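PDB 5OQD: polycomb protein Pcl from Drosophila melanogaster, which serves as a DNA- and chromatin-binding Polycomb group repressor within the Esc/E(z) complex, which methylates histone H3. Local coordinates for residues I90-V95 with T141-R146. Numbering follows the deposited sequence.
Sequences IEWVDV and TALMER
One face of the Trp92 indole receives the CD1 methyl of Leu143, while CG of Arg146 approaches the pyrrole end obliquely, 3.7 Å from Trp92 CD1. The contact belongs to the winged-helix domain that follows the second PHD finger, where it joins the first turn of helix 92-104 to helix 140-153. The Leu143 contact qualifies as CH-pi: its CD1 lies 3.8 Å from the centroid of the six-membered ring, 27° off the normal. That methyl is displaced toward the rim, 3.5 Å from both CZ2 and CH2 of Trp92. Arg146 CG stands anti to the backbone N, which carries its methylene toward the indole; bends at chi2 and chi3 then leave the guanidinium only 4° from parallel to the ring, without stacking on it. Leu147, Thr150 and the ring of Trp135 also touch Trp92. With an alanine replacing Trp92, the Leu143 methyl is likely to lose its aromatic face and the two helices a filler between them. At the start of the helix, Trp92 N donates to Glu91 OE1 over 2.9 Å. Half of a capping box is present, Glu91 N reaching Asp94 OD2 at 3.0 Å.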
loop_
_atom_site.group_PDB
_atom_site.type_symbol
_atom_site.label_atom_id
_atom_site.label_comp_id
_atom_site.label_asym_id
_atom_site.label_seq_id
_atom_site.Cartn_x
_atom_site.Cartn_y
_atom_site.Cartn_z
ATOM N N ILE B 90 6.962 2.654 3.913
ATOM C CA ILE B 90 6.047 3.515 3.187
ATOM C C ILE B 90 5.944 4.914 3.766
ATOM O O ILE B 90 6.109 5.119 4.954
ATOM C CB ILE B 90 4.640 2.907 3.117
ATOM C CG1 ILE B 90 3.961 2.986 4.476
ATOM C CG2 ILE B 90 4.708 1.471 2.650
ATOM C CD1 ILE B 90 2.460 2.933 4.390
ATOM N N GLU B 91 5.712 5.873 2.887
ATOM C CA GLU B 91 5.513 7.266 3.252
ATOM C C GLU B 91 4.082 7.615 3.656
ATOM O O GLU B 91 3.180 6.792 3.576
ATOM C CB GLU B 91 6.001 8.186 2.140
ATOM C CG GLU B 91 7.384 8.753 2.400
ATOM C CD GLU B 91 7.349 10.044 3.199
ATOM O OE1 GLU B 91 6.483 10.179 4.084
ATOM O OE2 GLU B 91 8.188 10.929 2.938
ATOM N N TRP B 92 3.899 8.854 4.098
ATOM C CA TRP B 92 2.605 9.359 4.538
ATOM C C TRP B 92 1.557 9.328 3.439
ATOM O O TRP B 92 0.397 9.085 3.701
ATOM C CB TRP B 92 2.740 10.770 5.110
ATOM C CG TRP B 92 3.301 10.770 6.478
ATOM C CD1 TRP B 92 4.428 11.393 6.899
ATOM C CD2 TRP B 92 2.770 10.089 7.614
ATOM N NE1 TRP B 92 4.634 11.146 8.226
ATOM C CE2 TRP B 92 3.625 10.349 8.689
ATOM C CE3 TRP B 92 1.652 9.285 7.825
ATOM C CZ2 TRP B 92 3.401 9.833 9.953
ATOM C CZ3 TRP B 92 1.433 8.780 9.077
ATOM C CH2 TRP B 92 2.299 9.053 10.125
ATOM N N VAL B 93 1.958 9.594 2.208
ATOM C CA VAL B 93 1.017 9.565 1.107
ATOM C C VAL B 93 0.428 8.169 0.972
ATOM O O VAL B 93 -0.747 8.015 0.685
ATOM C CB VAL B 93 1.677 9.973 -0.219
ATOM C CG1 VAL B 93 2.939 9.170 -0.456
ATOM C CG2 VAL B 93 0.712 9.789 -1.371
ATOM N N ASP B 94 1.260 7.155 1.163
ATOM C CA ASP B 94 0.812 5.772 1.134
ATOM C C ASP B 94 -0.179 5.454 2.253
ATOM O O ASP B 94 -1.159 4.758 2.045
ATOM C CB ASP B 94 2.011 4.828 1.181
ATOM C CG ASP B 94 3.046 5.154 0.127
ATOM O OD1 ASP B 94 2.659 5.488 -1.001
ATOM O OD2 ASP B 94 4.247 5.076 0.424
ATOM N N VAL B 95 0.083 5.979 3.439
ATOM C CA VAL B 95 -0.813 5.835 4.579
ATOM C C VAL B 95 -2.157 6.508 4.307
ATOM O O VAL B 95 -3.216 5.944 4.593
ATOM C CB VAL B 95 -0.191 6.433 5.854
ATOM C CG1 VAL B 95 -1.206 6.452 6.987
ATOM C CG2 VAL B 95 1.052 5.658 6.249
ATOM N N THR B 141 0.337 17.285 16.710
ATOM C CA THR B 141 0.228 18.579 16.044
ATOM C C THR B 141 1.150 18.639 14.830
ATOM O O THR B 141 0.760 19.120 13.766
ATOM C CB THR B 141 0.563 19.744 16.995
ATOM O OG1 THR B 141 1.801 19.479 17.668
ATOM C CG2 THR B 141 -0.541 19.925 18.029
ATOM N N ALA B 142 2.372 18.143 14.997
ATOM C CA ALA B 142 3.339 18.090 13.907
ATOM C C ALA B 142 2.882 17.096 12.847
ATOM O O ALA B 142 3.177 17.250 11.661
ATOM C CB ALA B 142 4.716 17.715 14.432
ATOM N N LEU B 143 2.158 16.076 13.292
ATOM C CA LEU B 143 1.619 15.056 12.403
ATOM C C LEU B 143 0.485 15.615 11.553
ATOM O O LEU B 143 0.372 15.296 10.371
ATOM C CB LEU B 143 1.127 13.851 13.208
ATOM C CG LEU B 143 0.439 12.733 12.422
ATOM C CD1 LEU B 143 1.311 12.248 11.272
ATOM C CD2 LEU B 143 0.082 11.584 13.348
ATOM N N MET B 144 -0.353 16.446 12.166
ATOM C CA MET B 144 -1.476 17.064 11.470
ATOM C C MET B 144 -1.010 17.942 10.314
ATOM O O MET B 144 -1.521 17.836 9.198
ATOM C CB MET B 144 -2.320 17.891 12.443
ATOM C CG MET B 144 -3.467 17.130 13.077
ATOM S SD MET B 144 -4.681 16.611 11.853
ATOM C CE MET B 144 -5.038 18.176 11.056
ATOM N N GLU B 145 -0.041 18.809 10.589
ATOM C CA GLU B 145 0.488 19.717 9.579
ATOM C C GLU B 145 1.194 18.955 8.465
ATOM O O GLU B 145 1.111 19.329 7.297
ATOM C CB GLU B 145 1.449 20.725 10.212
ATOM C CG GLU B 145 0.821 21.591 11.295
ATOM C CD GLU B 145 -0.316 22.451 10.775
ATOM O OE1 GLU B 145 -0.308 22.801 9.575
ATOM O OE2 GLU B 145 -1.224 22.775 11.569
ATOM N N ARG B 146 1.889 17.886 8.837
ATOM C CA ARG B 146 2.571 17.041 7.866
ATOM C C ARG B 146 1.563 16.358 6.943
ATOM O O ARG B 146 1.802 16.227 5.742
ATOM C CB ARG B 146 3.443 16.000 8.574
ATOM C CG ARG B 146 4.081 14.979 7.644
ATOM C CD ARG B 146 4.900 15.648 6.549
ATOM N NE ARG B 146 6.130 16.245 7.060
ATOM C CZ ARG B 146 6.937 17.017 6.341
ATOM N NH1 ARG B 146 6.639 17.297 5.079
ATOM N NH2 ARG B 146 8.039 17.516 6.883
#